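Local coordinates for (R)-specific secondary-alkylsulfatase (Pseudomonas sp., PDB 4AXH), which hydrolyses secondary alkyl sulfates with inversion of configuration, using a zinc-dependent site to turn (R)-sulfate esters into (S)-alcohols, at residues N311-A315 against Q353-W357; Q108-N113 against V245-K251; D604-L609 against T632-D638; H568-W574 against K641-F646. All coordinates share one frame; numbering follows the deposited sequence. Where two conformers were deposited one is given.

Contact 1. Residues N311-A315 against Q353-W357. With ZN (zinc ion), chain C.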
loop_
_atom_site.group_PDB
_atom_site.type_symbol
_atom_site.label_atom_id
_atom_site.label_comp_id
_atom_site.label_asym_id
_atom_site.label_seq_id
_atom_site.Cartn_x
_atom_site.Cartn_y
_atom_site.Cartn_z
ATOM N N ASN A 311 -1.376 5.377 19.434
ATOM C CA ASN A 311 -2.587 5.447 18.644
ATOM C C ASN A 311 -3.189 6.832 18.482
ATOM O O ASN A 311 -3.945 7.056 17.524
ATOM C CB ASN A 311 -3.606 4.459 19.174
ATOM C CG ASN A 311 -3.080 3.070 19.095
ATOM O OD1 ASN A 311 -2.560 2.647 18.056
ATOM N ND2 ASN A 311 -3.110 2.380 20.217
ATOM N N ALA A 312 -2.887 7.751 19.413
ATOM C CA ALA A 312 -3.439 9.091 19.329
ATOM C C ALA A 312 -2.509 10.096 19.982
ATOM O O ALA A 312 -2.873 10.702 20.987
ATOM C CB ALA A 312 -4.823 9.123 19.975
ATOM N N PRO A 313 -1.307 10.334 19.420
ATOM C CA PRO A 313 -0.395 11.296 20.058
ATOM C C PRO A 313 -0.710 12.769 19.728
ATOM O O PRO A 313 -1.472 13.040 18.799
ATOM C CB PRO A 313 0.971 10.848 19.527
ATOM C CG PRO A 313 0.701 10.300 18.185
ATOM C CD PRO A 313 -0.692 9.739 18.210
ATOM N N PRO A 314 -0.107 13.731 20.452
ATOM C CA PRO A 314 -0.388 15.161 20.209
ATOM C C PRO A 314 0.324 15.785 19.009
ATOM O O PRO A 314 0.984 16.832 19.137
ATOM C CB PRO A 314 0.025 15.850 21.513
ATOM C CG PRO A 314 0.474 14.803 22.423
ATOM C CD PRO A 314 0.764 13.575 21.622
ATOM N N ALA A 315 0.167 15.135 17.837
ATOM C CA ALA A 315 0.662 15.488 16.505
ATOM C C ALA A 315 0.057 14.493 15.548
ATOM O O ALA A 315 -0.351 13.409 15.976
ATOM C CB ALA A 315 2.186 15.379 16.448
ATOM N N GLN A 353 0.003 8.629 27.349
ATOM C CA GLN A 353 0.524 8.056 26.107
ATOM C C GLN A 353 1.961 7.583 26.251
ATOM O O GLN A 353 2.588 7.831 27.285
ATOM C CB GLN A 353 0.437 9.099 24.987
ATOM C CG GLN A 353 -0.961 9.451 24.558
ATOM C CD GLN A 353 -1.068 10.905 24.341
ATOM O OE1 GLN A 353 -0.372 11.704 24.957
ATOM N NE2 GLN A 353 -1.966 11.266 23.465
ATOM N N GLN A 354 2.481 6.927 25.206
ATOM C CA GLN A 354 3.849 6.426 25.214
ATOM C C GLN A 354 4.808 7.346 24.425
ATOM O O GLN A 354 5.986 7.047 24.222
ATOM C CB GLN A 354 3.896 4.941 24.818
ATOM C CG GLN A 354 3.030 4.046 25.727
ATOM C CD GLN A 354 3.550 4.035 27.156
ATOM O OE1 GLN A 354 3.100 4.771 28.036
ATOM N NE2 GLN A 354 4.522 3.198 27.415
ATOM N N HIS A 355 4.286 8.494 24.032
ATOM C CA HIS A 355 5.007 9.602 23.451
ATOM C C HIS A 355 4.267 10.788 23.964
ATOM O O HIS A 355 3.035 10.760 23.979
ATOM C CB HIS A 355 4.969 9.597 21.921
ATOM C CG HIS A 355 5.840 8.563 21.313
ATOM N ND1 HIS A 355 7.201 8.635 21.413
ATOM C CD2 HIS A 355 5.500 7.447 20.637
ATOM C CE1 HIS A 355 7.655 7.569 20.786
ATOM N NE2 HIS A 355 6.662 6.826 20.300
ATOM N N ASN A 356 4.997 11.823 24.422
ATOM C CA ASN A 356 4.447 13.101 24.903
ATOM C C ASN A 356 3.642 13.105 26.204
ATOM O O ASN A 356 3.579 12.106 26.910
ATOM C CB ASN A 356 3.711 13.854 23.802
ATOM C CG ASN A 356 4.414 13.819 22.478
ATOM O OD1 ASN A 356 4.015 13.093 21.575
ATOM N ND2 ASN A 356 5.457 14.614 22.329
ATOM N N TRP A 357 3.043 14.255 26.503
ATOM C CA TRP A 357 2.348 14.619 27.733
ATOM C C TRP A 357 0.918 14.091 27.841
ATOM O O TRP A 357 0.256 13.850 26.809
ATOM C CB TRP A 357 2.369 16.166 27.922
ATOM C CG TRP A 357 1.968 16.891 26.690
ATOM C CD1 TRP A 357 0.712 17.202 26.287
ATOM C CD2 TRP A 357 2.829 17.177 25.582
ATOM N NE1 TRP A 357 0.747 17.748 25.025
ATOM C CE2 TRP A 357 2.029 17.730 24.562
ATOM C CE3 TRP A 357 4.215 17.008 25.349
ATOM C CZ2 TRP A 357 2.569 18.162 23.333
ATOM C CZ3 TRP A 357 4.741 17.393 24.122
ATOM C CH2 TRP A 357 3.929 17.972 23.134
HETATM ZN ZN ZN C . 6.540 4.908 19.835
HETATM O O HOH W 1 3.458 15.328 19.632
HETATM O O HOH W 2 6.713 3.858 18.012
#
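Pro314 lies against Asn356 and Trp357, where two loops of the metallo-beta-lactamase fold meet beside the zinc site. Its CG sits over one face of the indole and makes an off-centre CH-pi contact, 4.3 Å from the centroid of the five-membered ring of Trp357. Asn356 CB is on that face too, also toward the rim. Pro314 CD approaches Asn356 OD1 at 3.3 Å. A water weakly bridges Pro314 O and Asn356 OD1.

Gln353 reaches across from the other end of its loop. Its chain bends at chi2 (139°), and NE2 comes to 2.7 Å from Ala312 O. This hydrogen bond is weak because the angle at hydrogen is only 121°. Tyr368 OH is the stronger partner of Gln353 NE2, and it also bonds Ala312 O, so the hydroxyl ties both loops to helix 362-388.

Further out, the chain path is set locally. Pro314 is the centre of an inverse gamma turn, with Ala315 N bonded to Pro313 O at 2.8 Å. Helices 58-64 and 103-111 pack on Trp357.

Between Gln353 and Asn356 the loop presents His355 to the metal. Asp183, His184 and Asp310 complete the protein ligands of this ion, and Asp310 directly precedes Asn311. His355 NE2 binds the zinc ion at 2.0 Å, and a water binds it at 2.1 Å.

Contact 2. Residues Q108-N113 against V245-K251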
loop_
_atom_site.group_PDB
_atom_site.type_symbol
_atom_site.label_atom_id
_atom_site.label_comp_id
_atom_site.label_asym_id
_atom_site.label_seq_id
_atom_site.Cartn_x
_atom_site.Cartn_y
_atom_site.Cartn_z
ATOM N N GLN A 108 6.309 22.961 19.759
ATOM C CA GLN A 108 6.349 21.516 19.987
ATOM C C GLN A 108 7.716 21.120 20.513
ATOM O O GLN A 108 7.791 20.297 21.433
ATOM C CB GLN A 108 6.026 20.755 18.701
ATOM C CG GLN A 108 5.594 19.308 18.920
ATOM C CD GLN A 108 4.228 19.100 19.470
ATOM O OE1 GLN A 108 3.490 20.019 19.830
ATOM N NE2 GLN A 108 3.836 17.873 19.510
ATOM N N ALA A 109 8.780 21.738 19.971
ATOM C CA ALA A 109 10.165 21.534 20.386
ATOM C C ALA A 109 10.306 21.833 21.868
ATOM O O ALA A 109 10.854 21.016 22.593
ATOM C CB ALA A 109 11.101 22.424 19.567
ATOM N N GLN A 110 9.723 22.957 22.324
ATOM C CA GLN A 110 9.735 23.424 23.715
ATOM C C GLN A 110 9.013 22.496 24.635
ATOM O O GLN A 110 9.463 22.310 25.762
ATOM C CB GLN A 110 9.141 24.831 23.858
ATOM C CG GLN A 110 10.023 25.943 23.307
ATOM C CD GLN A 110 9.395 27.271 23.600
ATOM O OE1 GLN A 110 8.394 27.655 22.996
ATOM N NE2 GLN A 110 9.928 27.959 24.586
ATOM N N LEU A 111 7.886 21.938 24.179
ATOM C CA LEU A 111 7.090 21.010 24.964
ATOM C C LEU A 111 7.869 19.718 25.179
ATOM O O LEU A 111 7.958 19.223 26.296
ATOM C CB LEU A 111 5.744 20.747 24.264
ATOM C CG LEU A 111 4.650 21.831 24.413
ATOM C CD1 LEU A 111 3.624 21.741 23.302
ATOM C CD2 LEU A 111 3.951 21.718 25.714
ATOM N N ASN A 112 8.502 19.224 24.117
ATOM C CA ASN A 112 9.292 17.989 24.095
ATOM C C ASN A 112 10.572 18.068 24.933
ATOM O O ASN A 112 11.262 17.056 25.097
ATOM C CB ASN A 112 9.568 17.553 22.634
ATOM C CG ASN A 112 8.375 16.937 21.945
ATOM O OD1 ASN A 112 7.536 16.304 22.580
ATOM N ND2 ASN A 112 8.281 17.084 20.624
ATOM N N ASN A 113 10.872 19.263 25.465
ATOM C CA ASN A 113 12.007 19.551 26.337
ATOM C C ASN A 113 11.636 19.289 27.784
ATOM O O ASN A 113 12.532 19.115 28.618
ATOM C CB ASN A 113 12.467 20.989 26.188
ATOM C CG ASN A 113 13.270 21.289 24.974
ATOM O OD1 ASN A 113 12.906 22.127 24.165
ATOM N ND2 ASN A 113 14.442 20.752 24.897
ATOM N N VAL A 245 16.186 20.627 15.588
ATOM C CA VAL A 245 15.537 21.199 16.763
ATOM C C VAL A 245 14.610 20.243 17.525
ATOM O O VAL A 245 14.488 20.367 18.747
ATOM C CB VAL A 245 14.858 22.578 16.516
ATOM C CG1 VAL A 245 15.868 23.622 16.074
ATOM C CG2 VAL A 245 13.696 22.487 15.532
ATOM N N ASP A 246 13.927 19.324 16.805
ATOM C CA ASP A 246 12.944 18.403 17.372
ATOM C C ASP A 246 12.583 17.311 16.364
ATOM O O ASP A 246 12.903 17.420 15.176
ATOM C CB ASP A 246 11.663 19.201 17.749
ATOM C CG ASP A 246 10.746 18.500 18.726
ATOM O OD1 ASP A 246 11.183 18.241 19.863
ATOM O OD2 ASP A 246 9.567 18.260 18.369
ATOM N N SER A 247 11.883 16.268 16.845
ATOM C CA SER A 247 11.412 15.189 15.984
ATOM C C SER A 247 9.896 14.915 16.129
ATOM O O SER A 247 9.422 13.819 15.806
ATOM C CB SER A 247 12.274 13.936 16.114
ATOM O OG SER A 247 13.528 14.126 15.477
ATOM N N GLY A 248 9.152 15.952 16.528
ATOM C CA GLY A 248 7.702 15.925 16.618
ATOM C C GLY A 248 7.196 15.226 17.841
ATOM O O GLY A 248 6.656 15.878 18.729
ATOM N N LEU A 249 7.380 13.903 17.901
ATOM C CA LEU A 249 6.933 13.096 19.035
ATOM C C LEU A 249 8.019 12.867 20.072
ATOM O O LEU A 249 7.791 12.156 21.060
ATOM C CB LEU A 249 6.349 11.755 18.556
ATOM C CG LEU A 249 5.202 11.818 17.579
ATOM C CD1 LEU A 249 4.879 10.432 17.069
ATOM C CD2 LEU A 249 3.977 12.472 18.216
ATOM N N PHE A 250 9.216 13.422 19.814
ATOM C CA PHE A 250 10.427 13.364 20.663
ATOM C C PHE A 250 11.467 14.297 20.105
ATOM O O PHE A 250 11.224 14.934 19.085
ATOM C CB PHE A 250 11.002 11.937 20.776
ATOM C CG PHE A 250 11.001 11.154 19.482
ATOM C CD1 PHE A 250 12.046 11.284 18.573
ATOM C CD2 PHE A 250 9.938 10.307 19.159
ATOM C CE1 PHE A 250 12.006 10.626 17.353
ATOM C CE2 PHE A 250 9.912 9.635 17.944
ATOM C CZ PHE A 250 10.941 9.810 17.047
ATOM N N LYS A 251 12.632 14.367 20.744
ATOM C CA LYS A 251 13.713 15.249 20.299
ATOM C C LYS A 251 14.466 14.687 19.092
ATOM O O LYS A 251 14.592 15.382 18.093
ATOM C CB LYS A 251 14.670 15.583 21.461
ATOM C CG LYS A 251 14.048 16.226 22.723
ATOM C CD LYS A 251 13.222 17.490 22.478
ATOM C CE LYS A 251 14.008 18.720 22.089
ATOM N NZ LYS A 251 13.235 19.584 21.162
#
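Asn112, next to helix 103-111, points its amide into the loop of residues 245-251. Asn112 ND2 donates to Gly248 O at 2.8 Å, with an angle of 157° at hydrogen. The donor stands above the carbonyl plane of Gly248. Asn112 ND2 also donates to Asp246 OD2, again at 2.8 Å, using the syn lone pair of that oxygen. A weaker bond to Asp246 OD1 accompanies it. The amide and carboxylate planes are nearly coplanar, 17° apart, which lets ND2 meet both oxygens of the carboxylate.

Lys251 comes from the other end of the loop. Its side chain folds at chi2, chi3 and chi4, and Lys251 CD passes 3.3 Å from Asn112 O. The folding brings NZ back to its own loop and to the helix at once. Lys251 NZ donates to Val245 O at 2.8 Å and to Ala109 O at 3.1 Å. Lys251 NZ also forms a salt bridge with Asp246 OD1 at 2.8 Å, met on the anti side. Tyr89 adds a cation-pi contact.

Ala109 CB packs against Asp246 CB (3.7 Å) and near Lys251 NZ.

Asp246 OD2 also accepts from Gly248 N in an Asx turn, so the carboxylate shapes the loop as well as holding Asn112. The Lys251-Asp246 salt bridge probably balances charge within the buried contact. The lysine lies near the carbonyl end of the helix, which would probably favour its positive charge. The nearby ammonium and amide would probably favour ionised Asp246.

Contact 3. Residues D604-L609 against T632-D638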
loop_
_atom_site.group_PDB
_atom_site.type_symbol
_atom_site.label_atom_id
_atom_site.label_comp_id
_atom_site.label_asym_id
_atom_site.label_seq_id
_atom_site.Cartn_x
_atom_site.Cartn_y
_atom_site.Cartn_z
ATOM N N ASP A 604 20.374 -31.796 -4.095
ATOM C CA ASP A 604 21.800 -31.807 -4.423
ATOM C C ASP A 604 22.684 -31.879 -3.173
ATOM O O ASP A 604 23.700 -32.570 -3.185
ATOM C CB ASP A 604 22.179 -30.581 -5.275
ATOM C CG ASP A 604 21.456 -30.500 -6.607
ATOM O OD1 ASP A 604 21.797 -31.285 -7.518
ATOM O OD2 ASP A 604 20.540 -29.670 -6.733
ATOM N N VAL A 605 22.299 -31.155 -2.107
ATOM C CA VAL A 605 23.033 -31.077 -0.836
ATOM C C VAL A 605 22.032 -31.055 0.320
ATOM O O VAL A 605 20.902 -30.606 0.133
ATOM C CB VAL A 605 23.955 -29.828 -0.781
ATOM C CG1 VAL A 605 25.280 -30.126 -0.117
ATOM C CG2 VAL A 605 24.145 -29.195 -2.139
ATOM N N THR A 606 22.443 -31.551 1.506
ATOM C CA THR A 606 21.646 -31.573 2.740
ATOM C C THR A 606 22.515 -30.993 3.846
ATOM O O THR A 606 23.648 -31.424 4.021
ATOM C CB THR A 606 21.034 -32.967 3.001
ATOM O OG1 THR A 606 20.268 -33.357 1.853
ATOM C CG2 THR A 606 20.150 -33.010 4.258
ATOM N N VAL A 607 22.030 -29.945 4.511
ATOM C CA VAL A 607 22.793 -29.213 5.523
ATOM C C VAL A 607 22.230 -29.395 6.938
ATOM O O VAL A 607 21.247 -28.747 7.306
ATOM C CB VAL A 607 22.965 -27.707 5.147
ATOM C CG1 VAL A 607 24.140 -27.088 5.890
ATOM C CG2 VAL A 607 23.119 -27.500 3.636
ATOM N N LYS A 608 22.867 -30.275 7.726
ATOM C CA LYS A 608 22.500 -30.534 9.119
ATOM C C LYS A 608 23.324 -29.608 10.019
ATOM O O LYS A 608 24.554 -29.616 9.936
ATOM C CB LYS A 608 22.749 -32.002 9.507
ATOM C CG LYS A 608 21.997 -33.036 8.660
ATOM C CD LYS A 608 21.662 -34.312 9.455
ATOM C CE LYS A 608 22.850 -35.160 9.876
ATOM N NZ LYS A 608 22.498 -36.097 10.978
ATOM N N LEU A 609 22.643 -28.789 10.847
ATOM C CA LEU A 609 23.222 -27.804 11.774
ATOM C C LEU A 609 22.173 -27.400 12.780
ATOM O O LEU A 609 21.044 -27.886 12.716
ATOM C CB LEU A 609 23.729 -26.548 11.009
ATOM C CG LEU A 609 22.703 -25.537 10.419
ATOM C CD1 LEU A 609 23.409 -24.338 9.840
ATOM C CD2 LEU A 609 21.851 -26.145 9.316
ATOM N N THR A 632 30.197 -28.958 13.321
ATOM C CA THR A 632 28.974 -28.166 13.543
ATOM C C THR A 632 28.076 -28.057 12.303
ATOM O O THR A 632 26.908 -27.678 12.418
ATOM C CB THR A 632 29.296 -26.788 14.140
ATOM O OG1 THR A 632 30.366 -26.172 13.414
ATOM C CG2 THR A 632 29.617 -26.856 15.608
ATOM N N VAL A 633 28.632 -28.357 11.124
ATOM C CA VAL A 633 27.913 -28.377 9.854
ATOM C C VAL A 633 28.237 -29.695 9.135
ATOM O O VAL A 633 29.324 -29.852 8.573
ATOM C CB VAL A 633 28.157 -27.129 8.952
ATOM C CG1 VAL A 633 27.418 -27.257 7.621
ATOM C CG2 VAL A 633 27.740 -25.846 9.660
ATOM N N LYS A 634 27.305 -30.649 9.185
ATOM C CA LYS A 634 27.460 -31.937 8.510
ATOM C C LYS A 634 26.738 -31.885 7.164
ATOM O O LYS A 634 25.620 -31.366 7.084
ATOM C CB LYS A 634 26.960 -33.101 9.383
ATOM C CG LYS A 634 27.814 -33.335 10.627
ATOM C CD LYS A 634 27.512 -34.675 11.267
ATOM C CE LYS A 634 28.139 -34.781 12.636
ATOM N NZ LYS A 634 28.467 -36.182 12.993
ATOM N N LEU A 635 27.390 -32.385 6.105
ATOM C CA LEU A 635 26.817 -32.356 4.764
ATOM C C LEU A 635 26.627 -33.724 4.117
ATOM O O LEU A 635 27.498 -34.595 4.215
ATOM C CB LEU A 635 27.652 -31.485 3.810
ATOM C CG LEU A 635 28.169 -30.140 4.287
ATOM C CD1 LEU A 635 29.208 -29.629 3.325
ATOM C CD2 LEU A 635 27.049 -29.120 4.408
ATOM N N ASP A 636 25.476 -33.875 3.432
ATOM C CA ASP A 636 25.064 -35.054 2.661
ATOM C C ASP A 636 24.968 -34.580 1.208
ATOM O O ASP A 636 24.569 -33.435 0.964
ATOM C CB ASP A 636 23.705 -35.595 3.170
ATOM C CG ASP A 636 22.938 -36.493 2.206
ATOM O OD1 ASP A 636 23.305 -37.681 2.081
ATOM O OD2 ASP A 636 21.955 -36.012 1.598
ATOM N N GLY A 637 25.367 -35.431 0.271
ATOM C CA GLY A 637 25.332 -35.086 -1.144
ATOM C C GLY A 637 26.466 -34.171 -1.571
ATOM O O GLY A 637 27.528 -34.147 -0.940
ATOM N N ASP A 638 26.234 -33.406 -2.653
ATOM C CA ASP A 638 27.206 -32.508 -3.273
ATOM C C ASP A 638 27.576 -31.310 -2.378
ATOM O O ASP A 638 27.122 -30.188 -2.616
ATOM C CB ASP A 638 26.699 -32.066 -4.671
ATOM C CG ASP A 638 27.762 -31.650 -5.668
ATOM O OD1 ASP A 638 28.887 -31.287 -5.229
ATOM O OD2 ASP A 638 27.462 -31.655 -6.891
#
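Thr606 and Asp636 form a hydrogen-bonded pair in an antiparallel strand pair at the edge of the mixed five-stranded sheet of the alkylsulfatase C-terminal domain. Thr606 N donates to Asp636 O at 2.9 Å, and Asp636 N returns a bond to Thr606 O at 3.1 Å. Lys608 and Lys634 pair in the same way: Lys608 N to Lys634 O and Lys634 N to Lys608 O are both 3.0 Å. Beyond the last bridge, Asp638 N donates to Asp604 O at 2.7 Å and holds the ends of the segments together. The side chains of Thr606 and Asp636 lie side by side. Thr606 OG1 is 3.2 Å from Asp636 OD2, but Asp636 has two conformers, so that hydrogen bond is doubtful.

Lys608 and Lys634 share the exposed face with this pair. The other face is apolar. Val607 CG1, anti to the backbone N (chi1 -159°), touches Val633 CG1 at 3.7 Å and Leu635 CD2 at 3.8 Å.

The axes of strands 605-609 and 634-637 run at 161°. Strand 605-609 has strand 570-576 on its other side. Helix 640-646 packs on Val607 and Leu635, helix 624-630 on Val633 and Leu635, and helix 611-618 on Leu609 and Val633.

Contact 4. Residues H568-W574 against K641-F646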
loop_
_atom_site.group_PDB
_atom_site.type_symbol
_atom_site.label_atom_id
_atom_site.label_comp_id
_atom_site.label_asym_id
_atom_site.label_seq_id
_atom_site.Cartn_x
_atom_site.Cartn_y
_atom_site.Cartn_z
ATOM N N HIS A 568 23.382 -21.696 -12.220
ATOM C CA HIS A 568 23.880 -22.366 -11.016
ATOM C C HIS A 568 22.733 -23.070 -10.269
ATOM O O HIS A 568 22.808 -23.254 -9.048
ATOM C CB HIS A 568 24.646 -21.381 -10.112
ATOM C CG HIS A 568 25.961 -20.940 -10.676
ATOM N ND1 HIS A 568 27.150 -21.543 -10.295
ATOM C CD2 HIS A 568 26.232 -19.967 -11.579
ATOM C CE1 HIS A 568 28.102 -20.919 -10.969
ATOM N NE2 HIS A 568 27.598 -19.962 -11.756
ATOM N N ASP A 569 21.684 -23.488 -11.018
ATOM C CA ASP A 569 20.500 -24.165 -10.497
ATOM C C ASP A 569 20.883 -25.334 -9.632
ATOM O O ASP A 569 21.796 -26.078 -9.980
ATOM C CB ASP A 569 19.567 -24.604 -11.635
ATOM C CG ASP A 569 18.966 -23.476 -12.477
ATOM O OD1 ASP A 569 19.459 -22.325 -12.385
ATOM O OD2 ASP A 569 18.007 -23.742 -13.226
ATOM N N MET A 570 20.231 -25.448 -8.472
ATOM C CA MET A 570 20.481 -26.441 -7.430
ATOM C C MET A 570 19.355 -26.417 -6.405
ATOM O O MET A 570 18.574 -25.470 -6.371
ATOM C CB MET A 570 21.811 -26.134 -6.705
ATOM C CG MET A 570 21.867 -24.736 -6.124
ATOM S SD MET A 570 23.214 -24.431 -4.969
ATOM C CE MET A 570 24.396 -23.665 -6.072
ATOM N N THR A 571 19.313 -27.440 -5.541
ATOM C CA THR A 571 18.355 -27.592 -4.446
ATOM C C THR A 571 19.148 -27.913 -3.199
ATOM O O THR A 571 20.088 -28.704 -3.257
ATOM C CB THR A 571 17.334 -28.684 -4.741
ATOM O OG1 THR A 571 18.034 -29.880 -5.076
ATOM C CG2 THR A 571 16.369 -28.302 -5.857
ATOM N N LEU A 572 18.795 -27.284 -2.079
ATOM C CA LEU A 572 19.517 -27.452 -0.824
ATOM C C LEU A 572 18.555 -27.718 0.319
ATOM O O LEU A 572 17.776 -26.834 0.674
ATOM C CB LEU A 572 20.362 -26.187 -0.502
ATOM C CG LEU A 572 21.363 -25.648 -1.562
ATOM C CD1 LEU A 572 20.678 -24.688 -2.549
ATOM C CD2 LEU A 572 22.509 -24.903 -0.892
ATOM N N ASN A 573 18.600 -28.926 0.901
ATOM C CA ASN A 573 17.819 -29.249 2.092
ATOM C C ASN A 573 18.614 -28.749 3.291
ATOM O O ASN A 573 19.847 -28.793 3.284
ATOM C CB ASN A 573 17.572 -30.745 2.227
ATOM C CG ASN A 573 16.433 -31.247 1.385
ATOM O OD1 ASN A 573 15.554 -30.490 0.951
ATOM N ND2 ASN A 573 16.405 -32.553 1.163
ATOM N N TRP A 574 17.909 -28.224 4.291
ATOM C CA TRP A 574 18.472 -27.703 5.530
ATOM C C TRP A 574 17.704 -28.355 6.669
ATOM O O TRP A 574 16.463 -28.405 6.632
ATOM C CB TRP A 574 18.330 -26.173 5.584
ATOM C CG TRP A 574 19.207 -25.432 4.624
ATOM C CD1 TRP A 574 19.017 -25.279 3.280
ATOM C CD2 TRP A 574 20.394 -24.703 4.947
ATOM N NE1 TRP A 574 20.045 -24.543 2.738
ATOM C CE2 TRP A 574 20.889 -24.149 3.743
ATOM C CE3 TRP A 574 21.082 -24.445 6.146
ATOM C CZ2 TRP A 574 22.047 -23.368 3.697
ATOM C CZ3 TRP A 574 22.236 -23.680 6.099
ATOM C CH2 TRP A 574 22.713 -23.159 4.884
ATOM N N LYS A 641 28.185 -27.533 -3.444
ATOM C CA LYS A 641 27.065 -26.629 -3.730
ATOM C C LYS A 641 26.743 -25.603 -2.640
ATOM O O LYS A 641 26.139 -24.582 -2.954
ATOM C CB LYS A 641 25.800 -27.396 -4.171
ATOM C CG LYS A 641 25.964 -28.318 -5.379
ATOM C CD LYS A 641 25.547 -27.658 -6.683
ATOM C CE LYS A 641 25.836 -28.528 -7.878
ATOM N NZ LYS A 641 25.602 -27.798 -9.150
ATOM N N LEU A 642 27.148 -25.844 -1.383
ATOM C CA LEU A 642 26.882 -24.887 -0.312
ATOM C C LEU A 642 27.754 -23.660 -0.470
ATOM O O LEU A 642 27.224 -22.548 -0.514
ATOM C CB LEU A 642 27.030 -25.493 1.094
ATOM C CG LEU A 642 26.491 -24.633 2.242
ATOM C CD1 LEU A 642 25.008 -24.344 2.063
ATOM C CD2 LEU A 642 26.699 -25.317 3.575
ATOM N N GLY A 643 29.063 -23.878 -0.600
ATOM C CA GLY A 643 30.041 -22.813 -0.793
ATOM C C GLY A 643 29.758 -22.010 -2.045
ATOM O O GLY A 643 29.948 -20.786 -2.060
ATOM N N GLU A 644 29.276 -22.720 -3.095
ATOM C CA GLU A 644 28.860 -22.196 -4.394
ATOM C C GLU A 644 27.691 -21.231 -4.157
ATOM O O GLU A 644 27.746 -20.076 -4.597
ATOM C CB GLU A 644 28.420 -23.371 -5.310
ATOM C CG GLU A 644 28.034 -22.984 -6.734
ATOM C CD GLU A 644 27.618 -24.111 -7.671
ATOM O OE1 GLU A 644 27.839 -25.298 -7.336
ATOM O OE2 GLU A 644 27.085 -23.798 -8.761
ATOM N N PHE A 645 26.662 -21.702 -3.419
ATOM C CA PHE A 645 25.478 -20.922 -3.088
ATOM C C PHE A 645 25.836 -19.625 -2.358
ATOM O O PHE A 645 25.392 -18.563 -2.783
ATOM C CB PHE A 645 24.455 -21.776 -2.313
ATOM C CG PHE A 645 23.364 -20.995 -1.628
ATOM C CD1 PHE A 645 22.495 -20.189 -2.361
ATOM C CD2 PHE A 645 23.199 -21.068 -0.251
ATOM C CE1 PHE A 645 21.499 -19.451 -1.724
ATOM C CE2 PHE A 645 22.201 -20.331 0.388
ATOM C CZ PHE A 645 21.358 -19.526 -0.353
ATOM N N PHE A 646 26.682 -19.709 -1.321
ATOM C CA PHE A 646 27.142 -18.573 -0.527
ATOM C C PHE A 646 27.990 -17.559 -1.302
ATOM O O PHE A 646 28.083 -16.394 -0.897
ATOM C CB PHE A 646 27.865 -19.067 0.738
ATOM C CG PHE A 646 26.909 -19.497 1.818
ATOM C CD1 PHE A 646 26.234 -20.708 1.733
ATOM C CD2 PHE A 646 26.623 -18.659 2.884
ATOM C CE1 PHE A 646 25.311 -21.086 2.711
ATOM C CE2 PHE A 646 25.708 -19.043 3.869
ATOM C CZ PHE A 646 25.056 -20.255 3.774
#
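Trp574 and Leu572 of strand 570-576 pack tightly on one side of helix 640-646. Leu642 CD1 comes to 3.5 Å from Trp574 CZ2 and also touches Leu572 CD2. Leu572 CD2 reaches on to Phe645 CB at 3.9 Å. Phe646 meets the indole edge to edge, with Phe646 CZ 3.9 Å from Trp574 CH2. Phe645 approaches the indole more loosely. Trp574 also meets the ring of Phe553, and helix 624-630 touches Leu642 and Phe646.

Met570 joins this core to the outer side. Its CG lies between the backbone N and the carbonyl carbon, and the chain bends at chi3. Met570 SD is thereby laid beside the helix, 3.6 Å from Lys641 O and close to Phe645 CB. Met570 CE turns toward the carboxylate of Glu644, 3.6 Å from Glu644 CD.

The solvent side is polar and more open. Partly exposed His568 donates from ND1 to Glu644 OE2 at 2.7 Å, with an angle of 164° at hydrogen. The oxygen lies near the ring plane and is met on its anti side, while the ring and carboxylate planes stand 78° apart. Glu644 OE1 forms a salt bridge with Lys640. A long salt bridge runs from Glu644 OE1 to Lys641 NZ, 3.8 Å.

Helix 641-646 crosses strand 570-574 at -107°, with the axes of these short segments 9.9 Å apart. A helix laid across one face of a mixed sheet is a layered alpha/beta arrangement, consistent with the SCP2-like C-terminal domain of alkylsulfatases.

The four contacts form two groups on opposite sides of the chain's centre. Contacts 1 and 2 have centres about 12 Å apart and touch. Gln108 NE2 probably bonds Pro314 O at 3.1 Å, and Trp357 packs on Asn112. Contact 1 supplies a zinc ligand. Contact 2 comes near the active site through Phe250, whose side chain is about 4 Å from that of His355, and Leu249, about 4 Å from sulfate-binding Tyr417. Contacts 3 and 4 share one C-terminal sheet, with centres about 10 Å apart. Val607 N probably bonds Asn573 O at 2.8 Å. Their centres lie about 49 to 54 Å from those of contacts 1 and 2, away from the annotated sites.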